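Local structure of protein-tyrosine-phosphatase (Shewanella sp., 2Z72) at residues Asp202-Ile215 with Thr272-His286. The protein hydrolyses phosphate esters of protein tyrosine residues, as a cold-active phosphatase built on a calcineurin-like, zinc-binding phosphoesterase domain. Numbering follows the deposited sequence. Where two conformers were deposited one is given.
Sequences DVLYMHGGISSEWI and TILQHFNVNHIVVGH. With ZN (zinc ion), chain C.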
ATOM      1  N   ASP A 202      11.644  15.167  -6.053  1.00 12.83           N
ATOM      2  CA  ASP A 202      11.915  14.877  -7.440  1.00 12.80           C
ATOM      3  C   ASP A 202      11.672  13.410  -7.773  1.00 11.52           C
ATOM      4  O   ASP A 202      12.289  12.871  -8.683  1.00 13.49           O
ATOM      5  CB  ASP A 202      13.341  15.312  -7.743  1.00 15.71           C
ATOM      6  CG  ASP A 202      14.378  14.551  -6.952  1.00 18.14           C
ATOM      7  OD1 ASP A 202      15.549  14.449  -7.422  1.00 21.52           O
ATOM      8  OD2 ASP A 202      14.082  14.044  -5.860  1.00 20.53           O
ATOM      9  N   VAL A 203      10.708  12.763  -7.074  1.00 11.42           N
ATOM     10  CA  VAL A 203      10.450  11.339  -7.263  1.00 11.19           C
ATOM     11  C   VAL A 203       8.950  11.108  -7.405  1.00 10.13           C
ATOM     12  O   VAL A 203       8.143  11.655  -6.633  1.00 10.35           O
ATOM     13  CB  VAL A 203      11.008  10.518  -6.087  1.00 11.39           C
ATOM     14  CG1 VAL A 203      10.802   9.037  -6.322  1.00 12.78           C
ATOM     15  CG2 VAL A 203      12.470  10.842  -5.841  1.00 14.56           C
ATOM     16  N   LEU A 204       8.578  10.299  -8.374  1.00  9.74           N
ATOM     17  CA  LEU A 204       7.180   9.860  -8.591  1.00  9.71           C
ATOM     18  C   LEU A 204       7.025   8.432  -8.097  1.00  9.98           C
ATOM     19  O   LEU A 204       7.903   7.611  -8.366  1.00 11.67           O
ATOM     20  CB  LEU A 204       6.829   9.960 -10.066  1.00 10.95           C
ATOM     21  CG  LEU A 204       5.331  10.058 -10.440  1.00 10.93           C
ATOM     22  CD1 LEU A 204       4.754  11.396 -10.030  1.00 13.66           C
ATOM     23  CD2 LEU A 204       5.179   9.864 -11.944  1.00 13.89           C
ATOM     24  N   TYR A 205       5.911   8.136  -7.438  1.00  8.85           N
ATOM     25  CA  TYR A 205       5.658   6.831  -6.807  1.00  8.52           C
ATOM     26  C   TYR A 205       4.289   6.336  -7.274  1.00  8.86           C
ATOM     27  O   TYR A 205       3.283   7.031  -7.168  1.00  8.82           O
ATOM     28  CB  TYR A 205       5.591   6.973  -5.304  1.00  9.07           C
ATOM     29  CG  TYR A 205       6.836   7.450  -4.632  1.00  8.89           C
ATOM     30  CD1 TYR A 205       7.136   8.799  -4.565  1.00  9.44           C
ATOM     31  CD2 TYR A 205       7.722   6.553  -4.050  1.00 10.50           C
ATOM     32  CE1 TYR A 205       8.282   9.270  -3.950  1.00  9.32           C
ATOM     33  CE2 TYR A 205       8.876   7.014  -3.453  1.00 10.11           C
ATOM     34  CZ  TYR A 205       9.169   8.386  -3.374  1.00 10.06           C
ATOM     35  OH  TYR A 205      10.338   8.778  -2.785  1.00 11.59           O
ATOM     36  N   MET A 206       4.226   5.068  -7.687  1.00  8.65           N
ATOM     37  CA  MET A 206       2.976   4.384  -7.952  1.00  8.79           C
ATOM     38  C   MET A 206       3.264   2.882  -8.022  1.00  8.80           C
ATOM     39  O   MET A 206       4.390   2.428  -8.038  1.00  9.41           O
ATOM     40  CB  MET A 206       2.331   4.921  -9.220  0.65  9.27           C
ATOM     41  CG  MET A 206       2.837   4.489 -10.585  0.65  9.80           C
ATOM     42  SD  MET A 206       4.548   4.916 -10.970  0.65  9.10           S
ATOM     43  CE  MET A 206       4.465   6.696 -10.696  0.65  8.54           C
ATOM     44  N   HIS A 207       2.166   2.114  -8.084  1.00  8.53           N
ATOM     45  CA  HIS A 207       2.340   0.675  -7.973  1.00  8.15           C
ATOM     46  C   HIS A 207       3.011   0.034  -9.183  1.00  9.28           C
ATOM     47  O   HIS A 207       3.980  -0.724  -9.016  1.00 10.52           O
ATOM     48  CB  HIS A 207       0.967   0.054  -7.712  1.00  8.17           C
ATOM     49  CG  HIS A 207       1.070  -1.424  -7.508  1.00  7.92           C
ATOM     50  ND1 HIS A 207       1.728  -1.940  -6.411  1.00  8.26           N
ATOM     51  CD2 HIS A 207       0.647  -2.477  -8.224  1.00  8.23           C
ATOM     52  CE1 HIS A 207       1.719  -3.245  -6.495  1.00  8.68           C
ATOM     53  NE2 HIS A 207       1.048  -3.651  -7.592  1.00  8.27           N
ATOM     54  N   GLY A 208       2.506   0.282 -10.376  1.00  9.64           N
ATOM     55  CA  GLY A 208       2.950  -0.379 -11.599  1.00  9.76           C
ATOM     56  C   GLY A 208       3.930   0.433 -12.398  1.00 10.83           C
ATOM     57  O   GLY A 208       5.097   0.066 -12.606  1.00 11.36           O
ATOM     58  N   GLY A 209       3.468   1.596 -12.870  1.00 10.59           N
ATOM     59  CA  GLY A 209       4.310   2.511 -13.653  1.00 11.14           C
ATOM     60  C   GLY A 209       3.431   3.331 -14.549  1.00 10.49           C
ATOM     61  O   GLY A 209       2.283   3.081 -14.754  1.00 11.25           O
ATOM     62  N   ILE A 210       4.053   4.399 -15.140  1.00 12.13           N
ATOM     63  CA  ILE A 210       3.357   5.316 -16.014  1.00 11.42           C
ATOM     64  C   ILE A 210       3.828   5.048 -17.448  1.00 12.00           C
ATOM     65  O   ILE A 210       5.005   5.166 -17.756  1.00 13.50           O
ATOM     66  CB  ILE A 210       3.594   6.775 -15.587  0.61 11.98           C
ATOM     67  CG1 ILE A 210       3.369   7.012 -14.099  0.61 10.68           C
ATOM     68  CG2 ILE A 210       2.753   7.714 -16.479  0.61 12.15           C
ATOM     69  CD1 ILE A 210       1.934   6.835 -13.654  0.61 11.60           C
ATOM     70  N   SER A 211       2.867   4.724 -18.286  1.00 12.41           N
ATOM     71  CA  SER A 211       3.043   4.506 -19.712  1.00 13.75           C
ATOM     72  C   SER A 211       2.840   5.812 -20.481  1.00 14.97           C
ATOM     73  O   SER A 211       2.307   6.787 -19.961  1.00 14.69           O
ATOM     74  CB  SER A 211       2.113   3.446 -20.233  1.00 14.18           C
ATOM     75  OG  SER A 211       0.757   3.934 -20.112  1.00 15.31           O
ATOM     76  N   SER A 212       3.243   5.817 -21.727  1.00 16.20           N
ATOM     77  CA  SER A 212       3.138   7.022 -22.568  1.00 17.11           C
ATOM     78  C   SER A 212       1.693   7.398 -22.801  1.00 17.04           C
ATOM     79  O   SER A 212       1.365   8.571 -23.082  1.00 17.31           O
ATOM     80  CB  SER A 212       3.875   6.768 -23.884  1.00 21.55           C
ATOM     81  OG  SER A 212       5.282   6.870 -23.585  1.00 27.06           O
ATOM     82  N   GLU A 213       0.772   6.454 -22.650  1.00 16.34           N
ATOM     83  CA  GLU A 213      -0.698   6.768 -22.766  1.00 16.47           C
ATOM     84  C   GLU A 213      -1.134   7.791 -21.747  1.00 14.87           C
ATOM     85  O   GLU A 213      -2.089   8.532 -22.026  1.00 17.58           O
ATOM     86  CB  GLU A 213      -1.516   5.469 -22.694  1.00 17.29           C
ATOM     87  CG  GLU A 213      -3.016   5.619 -22.806  1.00 19.19           C
ATOM     88  CD  GLU A 213      -3.794   4.352 -23.027  1.00 19.43           C
ATOM     89  OE1 GLU A 213      -3.128   3.307 -23.029  1.00 19.49           O
ATOM     90  OE2 GLU A 213      -5.062   4.465 -23.076  1.00 20.75           O
ATOM     91  N   TRP A 214      -0.504   7.852 -20.567  1.00 14.76           N
ATOM     92  CA  TRP A 214      -0.803   8.907 -19.610  1.00 14.16           C
ATOM     93  C   TRP A 214      -0.709  10.302 -20.267  1.00 16.84           C
ATOM     94  O   TRP A 214      -1.485  11.199 -20.037  1.00 15.99           O
ATOM     95  CB  TRP A 214       0.185   8.786 -18.416  1.00 14.00           C
ATOM     96  CG  TRP A 214       0.086   9.936 -17.428  1.00 13.05           C
ATOM     97  CD1 TRP A 214       0.638  11.203 -17.480  1.00 14.23           C
ATOM     98  CD2 TRP A 214      -0.632   9.892 -16.185  1.00 11.48           C
ATOM     99  NE1 TRP A 214       0.331  11.946 -16.406  1.00 13.05           N
ATOM    100  CE2 TRP A 214      -0.464  11.157 -15.581  1.00 12.00           C
ATOM    101  CE3 TRP A 214      -1.413   8.917 -15.527  1.00 13.45           C
ATOM    102  CZ2 TRP A 214      -1.030  11.453 -14.381  1.00 11.91           C
ATOM    103  CZ3 TRP A 214      -1.956   9.252 -14.321  1.00 13.03           C
ATOM    104  CH2 TRP A 214      -1.786  10.492 -13.722  1.00 12.82           C
ATOM    105  N   ILE A 215       0.396  10.471 -20.995  1.00 17.00           N
ATOM    106  CA  ILE A 215       0.727  11.762 -21.637  1.00 16.62           C
ATOM    107  C   ILE A 215      -0.247  12.120 -22.723  1.00 16.86           C
ATOM    108  O   ILE A 215      -0.743  13.217 -22.828  1.00 17.75           O
ATOM    109  CB  ILE A 215       2.186  11.708 -22.173  1.00 17.06           C
ATOM    110  CG1 ILE A 215       3.213  11.430 -21.068  1.00 17.95           C
ATOM    111  CG2 ILE A 215       2.461  12.969 -22.947  1.00 20.70           C
ATOM    112  CD1 ILE A 215       4.658  11.320 -21.478  1.00 21.05           C
ATOM    113  N   THR A 272      11.489  10.571 -21.456  1.00 17.02           N
ATOM    114  CA  THR A 272      10.333  11.429 -21.797  1.00 18.48           C
ATOM    115  C   THR A 272       9.293  11.411 -20.680  1.00 16.09           C
ATOM    116  O   THR A 272       8.642  12.448 -20.450  1.00 16.40           O
ATOM    117  CB  THR A 272       9.692  10.952 -23.108  0.51 19.50           C
ATOM    118  OG1 THR A 272      10.610  11.063 -24.186  0.51 20.67           O
ATOM    119  CG2 THR A 272       8.518  11.828 -23.486  0.51 21.84           C
ATOM    120  N   ILE A 273       9.160  10.315 -19.994  1.00 14.56           N
ATOM    121  CA  ILE A 273       8.224  10.291 -18.857  1.00 14.49           C
ATOM    122  C   ILE A 273       8.740  11.066 -17.679  1.00 14.02           C
ATOM    123  O   ILE A 273       8.031  11.852 -17.046  1.00 14.75           O
ATOM    124  CB  ILE A 273       7.895   8.813 -18.564  0.59 15.31           C
ATOM    125  CG1 ILE A 273       7.175   8.204 -19.772  0.59 15.85           C
ATOM    126  CG2 ILE A 273       7.180   8.717 -17.232  0.59 13.65           C
ATOM    127  CD1 ILE A 273       7.243   6.695 -19.865  0.59 14.69           C
ATOM    128  N   LEU A 274      10.032  10.899 -17.336  1.00 14.45           N
ATOM    129  CA  LEU A 274      10.623  11.660 -16.275  1.00 15.10           C
ATOM    130  C   LEU A 274      10.427  13.178 -16.518  1.00 16.03           C
ATOM    131  O   LEU A 274      10.086  13.942 -15.650  1.00 16.17           O
ATOM    132  CB  LEU A 274      12.124  11.403 -16.165  1.00 15.83           C
ATOM    133  CG  LEU A 274      12.564   9.992 -15.773  1.00 15.63           C
ATOM    134  CD1 LEU A 274      14.085   9.804 -15.908  1.00 21.95           C
ATOM    135  CD2 LEU A 274      12.059   9.703 -14.364  1.00 16.97           C
ATOM    136  N   GLN A 275      10.712  13.607 -17.757  1.00 14.82           N
ATOM    137  CA  GLN A 275      10.573  15.011 -18.123  1.00 17.02           C
ATOM    138  C   GLN A 275       9.135  15.482 -17.993  1.00 15.02           C
ATOM    139  O   GLN A 275       8.837  16.597 -17.543  1.00 17.65           O
ATOM    140  CB  GLN A 275      11.106  15.211 -19.582  1.00 23.69           C
ATOM    141  CG  GLN A 275      12.631  15.270 -19.595  1.00 36.91           C
ATOM    142  CD  GLN A 275      13.237  14.995 -20.953  1.00 37.66           C
ATOM    143  OE1 GLN A 275      14.439  14.619 -21.083  1.00 41.40           O
ATOM    144  NE2 GLN A 275      12.394  15.215 -21.973  1.00 49.05           N
ATOM    145  N   HIS A 276       8.189  14.618 -18.362  1.00 15.82           N
ATOM    146  CA  HIS A 276       6.800  15.028 -18.317  1.00 14.88           C
ATOM    147  C   HIS A 276       6.372  15.415 -16.901  1.00 13.27           C
ATOM    148  O   HIS A 276       5.585  16.322 -16.738  1.00 16.05           O
ATOM    149  CB  HIS A 276       5.921  13.824 -18.788  1.00 14.37           C
ATOM    150  CG  HIS A 276       4.475  14.171 -18.874  1.00 15.66           C
ATOM    151  ND1 HIS A 276       3.412  13.915 -18.033  1.00 19.17           N
ATOM    152  CD2 HIS A 276       3.959  14.941 -19.839  1.00 15.31           C
ATOM    153  CE1 HIS A 276       2.301  14.458 -18.474  1.00 19.41           C
ATOM    154  NE2 HIS A 276       2.631  15.071 -19.585  1.00 23.57           N
ATOM    155  N   PHE A 277       6.862  14.682 -15.896  1.00 13.15           N
ATOM    156  CA  PHE A 277       6.513  14.924 -14.504  1.00 13.60           C
ATOM    157  C   PHE A 277       7.540  15.778 -13.758  1.00 13.13           C
ATOM    158  O   PHE A 277       7.369  16.060 -12.590  1.00 15.71           O
ATOM    159  CB  PHE A 277       6.371  13.612 -13.760  1.00 13.47           C
ATOM    160  CG  PHE A 277       5.187  12.772 -14.210  1.00 12.41           C
ATOM    161  CD1 PHE A 277       5.326  11.751 -15.131  1.00 12.86           C
ATOM    162  CD2 PHE A 277       3.911  13.008 -13.652  1.00 11.54           C
ATOM    163  CE1 PHE A 277       4.264  10.946 -15.524  1.00 13.58           C
ATOM    164  CE2 PHE A 277       2.890  12.206 -14.051  1.00 12.63           C
ATOM    165  CZ  PHE A 277       3.028  11.154 -14.952  1.00 11.50           C
ATOM    166  N   ASN A 278       8.625  16.184 -14.439  1.00 14.86           N
ATOM    167  CA  ASN A 278       9.704  16.919 -13.817  1.00 14.74           C
ATOM    168  C   ASN A 278      10.237  16.228 -12.568  1.00 14.39           C
ATOM    169  O   ASN A 278      10.370  16.801 -11.493  1.00 18.98           O
ATOM    170  CB  ASN A 278       9.265  18.344 -13.458  1.00 19.03           C
ATOM    171  CG  ASN A 278      10.333  19.313 -13.082  1.00 23.35           C
ATOM    172  OD1 ASN A 278      10.077  20.210 -12.226  1.00 37.83           O
ATOM    173  ND2 ASN A 278      11.525  19.238 -13.657  1.00 32.80           N
ATOM    174  N   VAL A 279      10.549  14.934 -12.771  1.00 14.76           N
ATOM    175  CA  VAL A 279      11.165  14.110 -11.742  1.00 13.46           C
ATOM    176  C   VAL A 279      12.467  13.545 -12.253  1.00 13.14           C
ATOM    177  O   VAL A 279      12.693  13.421 -13.440  1.00 14.43           O
ATOM    178  CB  VAL A 279      10.197  13.016 -11.239  1.00 13.47           C
ATOM    179  CG1 VAL A 279       9.011  13.677 -10.552  1.00 13.71           C
ATOM    180  CG2 VAL A 279       9.786  12.104 -12.357  1.00 13.25           C
ATOM    181  N   ASN A 280      13.282  13.084 -11.303  1.00 13.13           N
ATOM    182  CA  ASN A 280      14.486  12.391 -11.618  1.00 13.93           C
ATOM    183  C   ASN A 280      14.424  10.887 -11.448  1.00 13.43           C
ATOM    184  O   ASN A 280      15.326  10.157 -11.889  1.00 13.57           O
ATOM    185  CB  ASN A 280      15.623  12.941 -10.742  1.00 16.83           C
ATOM    186  CG  ASN A 280      15.977  14.352 -11.121  1.00 17.59           C
ATOM    187  OD1 ASN A 280      16.106  14.633 -12.314  1.00 20.30           O
ATOM    188  ND2 ASN A 280      16.110  15.208 -10.142  1.00 21.48           N
ATOM    189  N   HIS A 281      13.395  10.350 -10.792  1.00 13.16           N
ATOM    190  CA  HIS A 281      13.274   8.964 -10.520  1.00 12.81           C
ATOM    191  C   HIS A 281      11.781   8.615 -10.436  1.00 11.60           C
ATOM    192  O   HIS A 281      10.989   9.449 -10.016  1.00 11.51           O
ATOM    193  CB  HIS A 281      13.896   8.490  -9.208  1.00 16.31           C
ATOM    194  CG  HIS A 281      15.280   8.970  -8.988  1.00 13.75           C
ATOM    195  ND1 HIS A 281      16.410   8.389  -9.477  1.00 14.14           N
ATOM    196  CD2 HIS A 281      15.705  10.117  -8.371  1.00 15.94           C
ATOM    197  CE1 HIS A 281      17.458   9.106  -9.137  1.00 16.18           C
ATOM    198  NE2 HIS A 281      17.077  10.191  -8.448  1.00 16.60           N
ATOM    199  N   ILE A 282      11.498   7.357 -10.750  1.00 12.17           N
ATOM    200  CA  ILE A 282      10.180   6.762 -10.555  1.00 11.62           C
ATOM    201  C   ILE A 282      10.349   5.479  -9.743  1.00 11.50           C
ATOM    202  O   ILE A 282      11.227   4.669 -10.088  1.00 12.30           O
ATOM    203  CB  ILE A 282       9.435   6.481 -11.873  1.00 12.72           C
ATOM    204  CG1 ILE A 282       9.316   7.771 -12.692  1.00 14.96           C
ATOM    205  CG2 ILE A 282       8.042   5.899 -11.646  1.00 13.43           C
ATOM    206  CD1 ILE A 282       8.808   7.560 -14.116  1.00 17.77           C
ATOM    207  N   VAL A 283       9.607   5.361  -8.674  1.00 10.07           N
ATOM    208  CA  VAL A 283       9.668   4.234  -7.750  1.00 10.14           C
ATOM    209  C   VAL A 283       8.385   3.425  -7.921  1.00  9.89           C
ATOM    210  O   VAL A 283       7.276   3.994  -7.783  1.00 10.38           O
ATOM    211  CB  VAL A 283       9.807   4.770  -6.341  1.00 10.36           C
ATOM    212  CG1 VAL A 283       9.652   3.616  -5.296  1.00 12.08           C
ATOM    213  CG2 VAL A 283      11.148   5.402  -6.143  1.00 11.93           C
ATOM    214  N   VAL A 284       8.544   2.141  -8.215  1.00 10.65           N
ATOM    215  CA  VAL A 284       7.402   1.286  -8.491  1.00 10.24           C
ATOM    216  C   VAL A 284       7.534  -0.069  -7.772  1.00 10.81           C
ATOM    217  O   VAL A 284       8.655  -0.526  -7.471  1.00 11.13           O
ATOM    218  CB  VAL A 284       7.241   0.996  -9.993  1.00 11.32           C
ATOM    219  CG1 VAL A 284       7.064   2.298 -10.741  1.00 12.86           C
ATOM    220  CG2 VAL A 284       8.440   0.233 -10.570  1.00 14.26           C
ATOM    221  N   GLY A 285       6.392  -0.655  -7.533  1.00 10.67           N
ATOM    222  CA  GLY A 285       6.312  -2.029  -7.019  1.00 11.46           C
ATOM    223  C   GLY A 285       5.876  -2.966  -8.120  1.00 10.86           C
ATOM    224  O   GLY A 285       6.413  -2.873  -9.262  1.00 12.30           O
ATOM    225  N   HIS A 286       4.926  -3.856  -7.825  1.00 10.60           N
ATOM    226  CA  HIS A 286       4.121  -4.679  -8.688  1.00 10.53           C
ATOM    227  C   HIS A 286       4.836  -5.827  -9.371  1.00 11.54           C
ATOM    228  O   HIS A 286       4.262  -6.914  -9.455  1.00 11.82           O
ATOM    229  CB  HIS A 286       3.383  -3.822  -9.742  1.00 10.90           C
ATOM    230  CG  HIS A 286       2.407  -4.511 -10.623  1.00 11.25           C
ATOM    231  ND1 HIS A 286       1.302  -5.205 -10.237  1.00 10.81           N
ATOM    232  CD2 HIS A 286       2.371  -4.542 -11.989  1.00 13.01           C
ATOM    233  CE1 HIS A 286       0.701  -5.631 -11.323  1.00 12.39           C
ATOM    234  NE2 HIS A 286       1.306  -5.252 -12.434  1.00 14.92           N
TER
HETATM  235 ZN    ZN C 402       0.664  -5.514  -8.225  1.00  9.44          ZN
HETATM  236  O   HOH W   1      17.802  12.164  -7.128  1.00 38.02           O
HETATM  237  O   HOH W   2       5.717  -2.700 -12.052  1.00 14.78           O
HETATM  238  O   HOH W   3       1.654  -7.173  -7.887  1.00 11.73           O
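D202 and N280 are joined twice where the two strands begin: the backbone N of N280 donates to D202 O, and N280 ND2 reaches the anti lone pair of D202 OD1 at 2.9 Å, nearly straight (173°), with the oxygen lying in the amide plane. A water donates to the same OD1, while H281 ND1 is taken by N298 O. From here strands 203-206 and 281-284 run parallel, L204 N bonding to H281 O, V283 N to L204 O (2.8 Å) and M206 N to V283 O. Such neighbouring strands carry metal ligands at their C-terminal ends in calcineurin-like phosphoesterases; here H207 NE2 and H286 ND1 bind one zinc, completed by D114, N149 and a water. T112 O accepts from H207 ND1, orienting the ring, and a second water donates to both G208 O and G285 O. From strand 203-206, L204 sends CD2 over the centre of the F277 ring, 3.5 Å from its centroid. The W214 side chain extends away from its own N (chi1 173°), which lays one indole face, near its rim, against F277 CZ; an alanine here would probably open a gap beside F277 and leave its ring freer to turn.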